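Local coordinates for MutT related protein (Methanosarcina mazei, PDB 3GRN) that probably works as a hydrolase of the Nudix (MutT-related) family, at residues Gly43-Asn46 with Pro47-Leu51; Arg127-Phe130 with Glu131-Asp134; Leu25-Ser28 with Glu29-Thr33; Phe78-Thr81 with Glu82-Val85. All coordinates share one frame; numbering follows the deposited sequence. Where two conformers were deposited one is given.

Contact 1 of 4, residues Gly43-Asn46 with Pro47-Leu51; sequences GKVN and PDESL
The backbone N of Asn-46 points its hydrogen almost straight at the carboxylate of Glu-49, donating to OE2 at 2.9 Å with an N-H...O angle of 176°. It reaches that oxygen on the anti side and well out of the carboxylate plane. The chain turns back on itself to make this possible. Asn-46 to Glu-49 form a type II beta turn, closed by the bond from Glu-49 N to Asn-46 O at 3.2 Å, with Pro-47 and Asp-48 at the corner. The proline ring fixes the first corner residue, and Asp-48 takes the left-handed backbone conformation that a type II turn asks of the second. With CG of Glu-49 anti to its backbone N (chi1 -179°) and the rest of the chain extended, the carboxylate is carried back to the backbone N of Asn-46, the first residue of the turn. The Glu-49 side chain slants across Val-45, whose CG1 lies 3.6 Å from Glu-49 OE2, while the other methyl of Val-45, CG2, meets Leu-51 CD2 at 3.8 Å. Glu-49 is held at its other oxygen too: OE1 forms a salt bridge with Arg-57, which also donates to the backbone O of Lys-44. The side-chain amide of Asn-46 serves the dimer interface, its ND2 donating to OE1 of Glu-29 of the second subunit. Sequence and geometry agree with the opening of a Nudix box, the loop that leads from strand 38-44 into helix 51-63. One carboxylate thus ties the turn by OE2 and the helix by OE1, so loop and helix should keep a fixed relation.

Contact 2 of 4, residues Arg127-Phe130 with Glu131-Asp134; sequences RDFF and ERFD
Asp-128 and Arg-132, one helical turn apart, carry the charged part of this contact. Their salt bridge runs from Arg-132 NH1 to Asp-128 OD2 at 2.7 Å; the oxygen lies in the guanidinium plane, but the nitrogen approaches it from above the carboxylate plane. A water closes a small ring, donating to Asp-128 OD2 and accepting from Arg-132 NH2. Asp-128 has a second conformer, so the bridge may not be present all the time. The bend of Arg-132 at chi3 (62°) folds its guanidinium back so that one face lies over Phe-129 CA, with NH2 near the edge of the Phe-129 ring. That same NH2 donates to the backbone O of Gln-75, linking the helix to strand 72-79. Replacing Arg-132 by alanine is likely to leave Asp-128 without its cationic mate and the Gln-75 carbonyl without this donor.

The apolar contacts are made by the phenylalanines. Phe-129 and Phe-133 run side by side in the same direction, their planes 19° apart but slid so far that the rings barely overlap; Phe-133 CB sits over a face of the Phe-129 ring, 4.0 Å from Phe-129 CE2. Both rings touch Leu-14 and Ala-73, while Phe-130 meets Phe-22 edge-to-face.

Backbone bonds complete the set, from Glu-131 N to Arg-127 O, Arg-132 N to Asp-128 O, Phe-133 N to Phe-129 O (2.7 Å) and Asp-134 N to Phe-130 O. The pattern is that of an amphipathic alpha-helix laid by its aromatic face on a sheet, as the C-terminal helix does in the Nudix alpha/beta/alpha sandwich.

Contact 3 of 4, residues Leu25-Ser28 with Glu29-Thr33; sequences LRRS and ENSRT
Arg-27 grips Thr-33 where the chain leaves strand 22-27 through a type I beta turn, Ser-28 to Ser-31, in the loop that leads to strand 38-44 of the Nudix sheet. Its side chain crosses that of Thr-33 obliquely and presents the NE side of the guanidinium to the backbone. Arg-27 NE (3.1 Å) and Arg-27 NH2 (3.0 Å) both donate to Thr-33 O, side-on and from the same face of the carbonyl. The bend at chi3 (65°) swings the guanidinium into this grip, and its NH1 forms a salt bridge with Asp-39. A leucine in its place would probably cost Thr-33 O both of these donors and strip Asp-39 of a countercharge, giving the end of the loop more freedom to move.

Arg-26 stands apart and meets Glu-29 more loosely. Arg-26 NH2 points at Glu-29 OE2 at 3.3 Å, almost in line with the C-O bond, and the guanidinium and carboxylate planes are 51° apart. The stronger partner of Arg-26 is Glu-107 on the neighbouring strand 105-111, which pairs with NE.

Within the turn the backbone bond from Ser-31 N to Ser-28 O is weak, at 3.4 Å. The hydroxyl of Ser-31 reinforces it. With chi1 at -47°, Ser-31 OG lies beside its own backbone N and donates to Ser-28 O at 2.8 Å, approaching from above the carbonyl plane.

Contact 4 of 4, residues Phe78-Thr81 with Glu82-Val85; sequences FELT and EKKV
Residues 78-81 and 82-85 run antiparallel, 170° apart end to end, and form the closing end of the hairpin between strands 72-79 and 84-94. Phe-78 and Val-85 are a hydrogen-bonded pair, with Phe-78 N donating to Val-85 O at 3.0 Å and Val-85 N to Phe-78 O at 2.7 Å. Glu-79 and Lys-84 follow as a non-hydrogen-bonded pair, and Leu-80 N donates to Lys-83 O at 2.8 Å, where the chain reverses.

The Phe-78 ring lies over Val-85. Because chi1 is 55°, CG sits between the backbone N and carbonyl carbon, which lays the ring beside Val-85, one face toward its CB. This CB makes a CH-pi contact, 3.8 Å from the centroid of the Phe-78 ring, while CG1 approaches CZ. Leu-80 CD1 adds to this side, meeting Val-85 CG2 at 4.0 Å and Lys-83 CE at 3.8 Å. On the face of Glu-79 and Lys-84, CG touches CG, whereas the charged ends part to Lys-5 and Tyr-7 respectively.

The hairpin end thus joins backbone bonding to apolar cover by Phe-78, Leu-80 and Val-85, while Glu-79 and Lys-84 find polar partners outside it, and Lys-83 NZ, beside Leu-80, pairs with Glu-82, itself bridged to Arg-32.

Overall arrangement
From the N terminus the four contacts come in series, none nested in or crossing another. Contact 3 closes the turn after strand 22-27, and contact 1 the loop from strand 38-44 into helix 51-63; these two strands are neighbours in the sheet. Contact 4 closes the hairpin of strands 72-79 and 84-94, and contact 2 lies within helix 124-137, on the opposite side of the chain's centre from contact 1. Contact 4 touches both contact 3 and contact 1: Arg-32 of contact 3 forms a salt bridge with Glu-82, and Lys-44 of contact 1 packs on Lys-83. Contacts 1, 3 and 4 also meet the second subunit, whereas contact 2 does not.

Contact 1 of 4, residues Gly43-Asn46 with Pro47-Leu51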
loop_
_atom_site.group_PDB
_atom_site.type_symbol
_atom_site.label_atom_id
_atom_site.label_comp_id
_atom_site.label_asym_id
_atom_site.label_seq_id
_atom_site.Cartn_x
_atom_site.Cartn_y
_atom_site.Cartn_z
ATOM N N GLY A 43 3.848 -5.954 -6.398
ATOM C CA GLY A 43 3.135 -4.731 -6.735
ATOM C C GLY A 43 4.039 -3.780 -7.473
ATOM O O GLY A 43 5.115 -4.184 -7.931
ATOM N N LYS A 44 3.635 -2.506 -7.503
ATOM C CA LYS A 44 4.332 -1.495 -8.309
ATOM C C LYS A 44 5.702 -1.114 -7.745
ATOM O O LYS A 44 5.877 -0.964 -6.521
ATOM C CB LYS A 44 3.472 -0.234 -8.471
ATOM C CG LYS A 44 2.034 -0.468 -8.882
ATOM C CD LYS A 44 1.292 0.872 -8.956
ATOM C CE LYS A 44 -0.161 0.714 -9.372
ATOM N NZ LYS A 44 -1.106 0.695 -8.224
ATOM N N VAL A 45 6.686 -0.957 -8.643
ATOM C CA VAL A 45 8.044 -0.548 -8.238
ATOM C C VAL A 45 8.030 0.977 -8.044
ATOM O O VAL A 45 7.426 1.689 -8.844
ATOM C CB VAL A 45 9.141 -0.970 -9.273
ATOM C CG1 VAL A 45 10.510 -0.459 -8.834
ATOM C CG2 VAL A 45 9.224 -2.474 -9.368
ATOM N N ASN A 46 8.672 1.467 -6.976
ATOM C CA ASN A 46 8.607 2.894 -6.618
ATOM C C ASN A 46 9.572 3.705 -7.458
ATOM O O ASN A 46 10.518 3.130 -8.030
ATOM C CB ASN A 46 8.924 3.125 -5.127
ATOM C CG ASN A 46 7.758 2.830 -4.209
ATOM O OD1 ASN A 46 6.590 2.818 -4.614
ATOM N ND2 ASN A 46 8.074 2.562 -2.948
ATOM N N PRO A 47 9.341 5.046 -7.547
ATOM C CA PRO A 47 10.361 5.909 -8.150
ATOM C C PRO A 47 11.729 5.701 -7.480
ATOM O O PRO A 47 11.826 5.667 -6.234
ATOM C CB PRO A 47 9.843 7.323 -7.870
ATOM C CG PRO A 47 8.370 7.176 -7.728
ATOM C CD PRO A 47 8.146 5.812 -7.128
ATOM N N ASP A 48 12.756 5.525 -8.321
ATOM C CA ASP A 48 14.176 5.398 -7.914
ATOM C C ASP A 48 14.557 4.081 -7.229
ATOM O O ASP A 48 15.660 3.949 -6.701
ATOM C CB ASP A 48 14.643 6.610 -7.081
ATOM C CG ASP A 48 14.326 7.941 -7.749
ATOM O OD1 ASP A 48 14.926 8.238 -8.805
ATOM O OD2 ASP A 48 13.477 8.691 -7.215
ATOM N N GLU A 49 13.663 3.091 -7.272
ATOM C CA GLU A 49 13.885 1.833 -6.582
ATOM C C GLU A 49 14.391 0.729 -7.531
ATOM O O GLU A 49 13.904 0.627 -8.655
ATOM C CB GLU A 49 12.550 1.398 -5.976
ATOM C CG GLU A 49 12.584 0.114 -5.198
ATOM C CD GLU A 49 11.264 -0.164 -4.538
ATOM O OE1 GLU A 49 11.261 -0.360 -3.303
ATOM O OE2 GLU A 49 10.232 -0.208 -5.257
ATOM N N SER A 50 15.313 -0.108 -7.070
ATOM C CA SER A 50 15.720 -1.291 -7.864
ATOM C C SER A 50 14.649 -2.399 -7.842
ATOM O O SER A 50 13.834 -2.449 -6.914
ATOM C CB SER A 50 17.048 -1.854 -7.375
ATOM O OG SER A 50 16.880 -2.625 -6.197
ATOM N N LEU A 51 14.641 -3.297 -8.830
ATOM C CA LEU A 51 13.569 -4.327 -8.858
ATOM C C LEU A 51 13.630 -5.241 -7.617
ATOM O O LEU A 51 12.597 -5.507 -6.981
ATOM C CB LEU A 51 13.639 -5.202 -10.127
ATOM C CG LEU A 51 13.483 -4.477 -11.451
ATOM C CD1 LEU A 51 13.502 -5.513 -12.574
ATOM C CD2 LEU A 51 12.212 -3.619 -11.486
#

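Contact 2 of 4, residues Arg127-Phe130 with Glu131-Asp134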
loop_
_atom_site.group_PDB
_atom_site.type_symbol
_atom_site.label_atom_id
_atom_site.label_comp_id
_atom_site.label_asym_id
_atom_site.label_seq_id
_atom_site.Cartn_x
_atom_site.Cartn_y
_atom_site.Cartn_z
ATOM N N ARG A 127 -2.153 -17.472 -14.854
ATOM C CA ARG A 127 -2.334 -18.847 -15.334
ATOM C C ARG A 127 -1.309 -19.152 -16.434
ATOM O O ARG A 127 -0.572 -20.125 -16.340
ATOM C CB ARG A 127 -3.772 -19.033 -15.856
ATOM C CG ARG A 127 -4.221 -20.471 -16.014
ATOM C CD ARG A 127 -5.661 -20.552 -16.541
ATOM N NE ARG A 127 -6.617 -19.896 -15.643
ATOM C CZ ARG A 127 -7.402 -18.875 -15.986
ATOM N NH1 ARG A 127 -8.230 -18.353 -15.094
ATOM N NH2 ARG A 127 -7.375 -18.383 -17.219
ATOM N N ASP A 128 -1.277 -18.297 -17.456
ATOM C CA ASP A 128 -0.313 -18.378 -18.554
ATOM C C ASP A 128 1.131 -18.389 -18.040
ATOM O O ASP A 128 1.955 -19.196 -18.481
ATOM C CB ASP A 128 -0.527 -17.194 -19.500
ATOM C CG ASP A 128 0.239 -17.325 -20.799
ATOM O OD1 ASP A 128 -0.015 -18.290 -21.555
ATOM O OD2 ASP A 128 1.078 -16.441 -21.076
ATOM N N PHE A 129 1.435 -17.488 -17.101
ATOM C CA PHE A 129 2.785 -17.426 -16.537
ATOM C C PHE A 129 3.196 -18.769 -15.960
ATOM O O PHE A 129 4.299 -19.242 -16.219
ATOM C CB PHE A 129 2.943 -16.353 -15.446
ATOM C CG PHE A 129 4.253 -16.475 -14.693
ATOM C CD1 PHE A 129 5.416 -15.930 -15.224
ATOM C CD2 PHE A 129 4.335 -17.198 -13.490
ATOM C CE1 PHE A 129 6.635 -16.077 -14.578
ATOM C CE2 PHE A 129 5.540 -17.348 -12.831
ATOM C CZ PHE A 129 6.698 -16.785 -13.377
ATOM N N PHE A 130 2.315 -19.350 -15.140
ATOM C CA PHE A 130 2.611 -20.628 -14.483
ATOM C C PHE A 130 2.727 -21.772 -15.480
ATOM O O PHE A 130 3.528 -22.671 -15.284
ATOM C CB PHE A 130 1.589 -20.951 -13.418
ATOM C CG PHE A 130 1.854 -20.278 -12.104
ATOM C CD1 PHE A 130 2.814 -20.788 -11.234
ATOM C CD2 PHE A 130 1.142 -19.134 -11.731
ATOM C CE1 PHE A 130 3.052 -20.184 -10.003
ATOM C CE2 PHE A 130 1.371 -18.528 -10.499
ATOM C CZ PHE A 130 2.334 -19.054 -9.638
ATOM N N GLU A 131 1.960 -21.712 -16.561
ATOM C CA GLU A 131 2.063 -22.716 -17.621
ATOM C C GLU A 131 3.428 -22.639 -18.311
ATOM O O GLU A 131 4.052 -23.659 -18.580
ATOM C CB GLU A 131 0.928 -22.550 -18.634
ATOM C CG GLU A 131 0.249 -23.866 -19.039
ATOM C CD GLU A 131 1.233 -24.953 -19.458
ATOM O OE1 GLU A 131 1.943 -24.763 -20.470
ATOM O OE2 GLU A 131 1.295 -25.999 -18.773
ATOM N N ARG A 132 3.897 -21.416 -18.549
ATOM C CA ARG A 132 5.201 -21.151 -19.137
ATOM C C ARG A 132 6.343 -21.501 -18.166
ATOM O O ARG A 132 7.309 -22.152 -18.555
ATOM C CB ARG A 132 5.240 -19.673 -19.578
ATOM C CG ARG A 132 6.551 -19.135 -20.092
ATOM C CD ARG A 132 6.358 -17.733 -20.728
ATOM N NE ARG A 132 5.878 -16.698 -19.792
ATOM C CZ ARG A 132 4.643 -16.194 -19.786
ATOM N NH1 ARG A 132 3.743 -16.629 -20.658
ATOM N NH2 ARG A 132 4.295 -15.258 -18.910
ATOM N N PHE A 133 6.222 -21.084 -16.900
ATOM C CA PHE A 133 7.204 -21.408 -15.857
ATOM C C PHE A 133 7.416 -22.925 -15.719
ATOM O O PHE A 133 8.550 -23.389 -15.616
ATOM C CB PHE A 133 6.748 -20.815 -14.525
ATOM C CG PHE A 133 7.705 -21.035 -13.391
ATOM C CD1 PHE A 133 8.892 -20.307 -13.310
ATOM C CD2 PHE A 133 7.408 -21.961 -12.387
ATOM C CE1 PHE A 133 9.772 -20.498 -12.246
ATOM C CE2 PHE A 133 8.276 -22.153 -11.317
ATOM C CZ PHE A 133 9.463 -21.427 -11.252
ATOM N N ASP A 134 6.310 -23.665 -15.723
ATOM C CA ASP A 134 6.308 -25.131 -15.607
ATOM C C ASP A 134 7.099 -25.791 -16.743
ATOM O O ASP A 134 7.904 -26.700 -16.506
ATOM C CB ASP A 134 4.864 -25.649 -15.589
ATOM C CG ASP A 134 4.768 -27.175 -15.442
ATOM O OD1 ASP A 134 5.540 -27.776 -14.661
ATOM O OD2 ASP A 134 3.882 -27.768 -16.096
HETATM O O HOH W 1 1.268 -14.301 -19.028
#

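Contact 3 of 4, residues Leu25-Ser28 with Glu29-Thr33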
loop_
_atom_site.group_PDB
_atom_site.type_symbol
_atom_site.label_atom_id
_atom_site.label_comp_id
_atom_site.label_asym_id
_atom_site.label_seq_id
_atom_site.Cartn_x
_atom_site.Cartn_y
_atom_site.Cartn_z
ATOM N N LEU A 25 -2.479 -14.722 -2.773
ATOM C CA LEU A 25 -3.188 -13.809 -1.884
ATOM C C LEU A 25 -4.428 -13.314 -2.603
ATOM O O LEU A 25 -4.366 -13.025 -3.792
ATOM C CB LEU A 25 -2.305 -12.596 -1.609
ATOM C CG LEU A 25 -0.874 -12.838 -1.139
ATOM C CD1 LEU A 25 -0.172 -11.465 -0.986
ATOM C CD2 LEU A 25 -0.893 -13.570 0.162
ATOM N N ARG A 26 -5.543 -13.192 -1.888
ATOM C CA ARG A 26 -6.753 -12.636 -2.501
ATOM C C ARG A 26 -6.906 -11.173 -2.163
ATOM O O ARG A 26 -6.897 -10.823 -0.997
ATOM C CB ARG A 26 -7.995 -13.418 -2.082
ATOM C CG ARG A 26 -9.227 -12.953 -2.843
ATOM C CD ARG A 26 -10.344 -13.953 -2.819
ATOM N NE ARG A 26 -11.212 -13.781 -1.668
ATOM C CZ ARG A 26 -12.216 -12.903 -1.579
ATOM N NH1 ARG A 26 -12.937 -12.855 -0.469
ATOM N NH2 ARG A 26 -12.502 -12.057 -2.570
ATOM N N ARG A 27 -7.095 -10.334 -3.177
ATOM C CA ARG A 27 -7.101 -8.886 -3.049
ATOM C C ARG A 27 -8.373 -8.387 -2.353
ATOM O O ARG A 27 -9.426 -8.992 -2.507
ATOM C CB ARG A 27 -6.992 -8.236 -4.422
ATOM C CG ARG A 27 -5.693 -8.539 -5.160
ATOM C CD ARG A 27 -5.690 -7.993 -6.604
ATOM N NE ARG A 27 -5.750 -6.529 -6.675
ATOM C CZ ARG A 27 -4.705 -5.712 -6.524
ATOM N NH1 ARG A 27 -3.495 -6.202 -6.285
ATOM N NH2 ARG A 27 -4.870 -4.396 -6.596
ATOM N N SER A 28 -8.251 -7.286 -1.603
ATOM C CA SER A 28 -9.410 -6.709 -0.913
ATOM C C SER A 28 -10.393 -6.083 -1.905
ATOM O O SER A 28 -10.013 -5.733 -3.041
ATOM C CB SER A 28 -8.988 -5.675 0.114
ATOM O OG SER A 28 -8.537 -4.492 -0.512
ATOM N N GLU A 29 -11.639 -5.937 -1.454
ATOM C CA GLU A 29 -12.736 -5.436 -2.299
ATOM C C GLU A 29 -12.635 -3.937 -2.612
ATOM O O GLU A 29 -13.198 -3.463 -3.603
ATOM C CB GLU A 29 -14.080 -5.777 -1.674
ATOM C CG GLU A 29 -14.282 -7.262 -1.431
ATOM C CD GLU A 29 -14.478 -8.041 -2.710
ATOM O OE1 GLU A 29 -14.950 -7.437 -3.710
ATOM O OE2 GLU A 29 -14.173 -9.258 -2.700
ATOM N N ASN A 30 -11.894 -3.212 -1.778
ATOM C CA ASN A 30 -11.722 -1.764 -1.923
ATOM C C ASN A 30 -10.536 -1.353 -2.807
ATOM O O ASN A 30 -10.225 -0.154 -2.920
ATOM C CB ASN A 30 -11.591 -1.114 -0.540
ATOM C CG ASN A 30 -12.480 -1.771 0.502
ATOM O OD1 ASN A 30 -11.993 -2.317 1.494
ATOM N ND2 ASN A 30 -13.791 -1.732 0.277
ATOM N N SER A 31 -9.879 -2.345 -3.422
ATOM C CA SER A 31 -8.784 -2.108 -4.358
ATOM C C SER A 31 -9.323 -1.499 -5.652
ATOM O O SER A 31 -10.359 -1.937 -6.196
ATOM C CB SER A 31 -8.037 -3.411 -4.684
ATOM O OG SER A 31 -7.733 -4.161 -3.514
ATOM N N ARG A 32 -8.611 -0.479 -6.124
ATOM C CA ARG A 32 -8.927 0.217 -7.373
ATOM C C ARG A 32 -8.865 -0.715 -8.598
ATOM O O ARG A 32 -9.703 -0.623 -9.494
ATOM C CB ARG A 32 -7.975 1.414 -7.532
ATOM C CG ARG A 32 -8.038 2.113 -8.870
ATOM C CD ARG A 32 -7.018 3.237 -8.939
ATOM N NE ARG A 32 -7.363 4.243 -9.947
ATOM C CZ ARG A 32 -8.215 5.250 -9.752
ATOM N NH1 ARG A 32 -8.833 5.400 -8.582
ATOM N NH2 ARG A 32 -8.454 6.110 -10.735
ATOM N N THR A 33 -7.875 -1.612 -8.613
ATOM C CA THR A 33 -7.653 -2.563 -9.707
ATOM C C THR A 33 -7.862 -3.990 -9.193
ATOM O O THR A 33 -7.469 -4.304 -8.059
ATOM C CB THR A 33 -6.206 -2.433 -10.269
ATOM O OG1 THR A 33 -5.256 -2.853 -9.280
ATOM C CG2 THR A 33 -5.888 -0.984 -10.655
#

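Contact 4 of 4, residues Phe78-Thr81 with Glu82-Val85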
loop_
_atom_site.group_PDB
_atom_site.type_symbol
_atom_site.label_atom_id
_atom_site.label_comp_id
_atom_site.label_asym_id
_atom_site.label_seq_id
_atom_site.Cartn_x
_atom_site.Cartn_y
_atom_site.Cartn_z
ATOM N N PHE A 78 0.272 -7.318 -18.717
ATOM C CA PHE A 78 -1.193 -7.278 -18.846
ATOM C C PHE A 78 -1.691 -5.843 -18.863
ATOM O O PHE A 78 -1.067 -4.938 -18.273
ATOM C CB PHE A 78 -1.901 -8.083 -17.739
ATOM C CG PHE A 78 -1.523 -7.695 -16.338
ATOM C CD1 PHE A 78 -2.283 -6.793 -15.612
ATOM C CD2 PHE A 78 -0.397 -8.288 -15.709
ATOM C CE1 PHE A 78 -1.938 -6.442 -14.305
ATOM C CE2 PHE A 78 -0.048 -7.950 -14.420
ATOM C CZ PHE A 78 -0.821 -7.019 -13.705
ATOM N N GLU A 79 -2.825 -5.666 -19.534
ATOM C CA GLU A 79 -3.440 -4.357 -19.643
ATOM C C GLU A 79 -4.555 -4.165 -18.606
ATOM O O GLU A 79 -5.400 -5.041 -18.394
ATOM C CB GLU A 79 -3.965 -4.153 -21.062
ATOM C CG GLU A 79 -4.574 -2.787 -21.314
ATOM C CD GLU A 79 -4.951 -2.546 -22.772
ATOM O OE1 GLU A 79 -5.056 -3.521 -23.551
ATOM O OE2 GLU A 79 -5.137 -1.373 -23.141
ATOM N N LEU A 80 -4.556 -3.011 -17.963
ATOM C CA LEU A 80 -5.676 -2.630 -17.107
ATOM C C LEU A 80 -6.348 -1.429 -17.746
ATOM O O LEU A 80 -5.843 -0.880 -18.727
ATOM C CB LEU A 80 -5.187 -2.277 -15.714
ATOM C CG LEU A 80 -4.467 -3.389 -14.932
ATOM C CD1 LEU A 80 -3.904 -2.840 -13.618
ATOM C CD2 LEU A 80 -5.407 -4.559 -14.658
ATOM N N THR A 81 -7.477 -1.002 -17.185
ATOM C CA THR A 81 -8.174 0.109 -17.787
ATOM C C THR A 81 -7.309 1.392 -17.857
ATOM O O THR A 81 -7.344 2.104 -18.866
ATOM C CB THR A 81 -9.588 0.341 -17.163
ATOM O OG1 THR A 81 -10.216 1.400 -17.882
ATOM C CG2 THR A 81 -9.486 0.719 -15.687
ATOM N N GLU A 82 -6.513 1.683 -16.820
ATOM C CA GLU A 82 -5.816 2.967 -16.864
ATOM C C GLU A 82 -4.303 2.901 -17.068
ATOM O O GLU A 82 -3.665 3.944 -17.190
ATOM C CB GLU A 82 -6.193 3.844 -15.675
ATOM C CG GLU A 82 -5.512 3.485 -14.401
ATOM C CD GLU A 82 -6.352 3.837 -13.190
ATOM O OE1 GLU A 82 -7.022 4.900 -13.202
ATOM O OE2 GLU A 82 -6.331 3.042 -12.226
ATOM N N LYS A 83 -3.757 1.685 -17.147
ATOM C CA LYS A 83 -2.323 1.494 -17.396
ATOM C C LYS A 83 -2.051 0.088 -17.943
ATOM O O LYS A 83 -2.881 -0.815 -17.768
ATOM C CB LYS A 83 -1.527 1.711 -16.107
ATOM C CG LYS A 83 -1.827 0.673 -15.010
ATOM C CD LYS A 83 -1.513 1.231 -13.641
ATOM C CE LYS A 83 -2.210 0.427 -12.568
ATOM N NZ LYS A 83 -3.650 0.798 -12.500
ATOM N N LYS A 84 -0.892 -0.077 -18.587
ATOM C CA LYS A 84 -0.367 -1.397 -18.948
ATOM C C LYS A 84 0.727 -1.772 -17.963
ATOM O O LYS A 84 1.590 -0.954 -17.653
ATOM C CB LYS A 84 0.204 -1.388 -20.367
ATOM C CG LYS A 84 -0.891 -1.084 -21.459
ATOM C CD LYS A 84 -0.377 -1.237 -22.886
ATOM C CE LYS A 84 -0.504 -2.684 -23.379
ATOM N NZ LYS A 84 0.132 -2.935 -24.715
ATOM N N VAL A 85 0.705 -3.013 -17.506
ATOM C CA VAL A 85 1.644 -3.466 -16.517
ATOM C C VAL A 85 2.710 -4.375 -17.167
ATOM O O VAL A 85 2.398 -5.281 -17.937
ATOM C CB VAL A 85 0.916 -4.174 -15.365
ATOM C CG1 VAL A 85 1.914 -4.749 -14.365
ATOM C CG2 VAL A 85 -0.078 -3.181 -14.674
#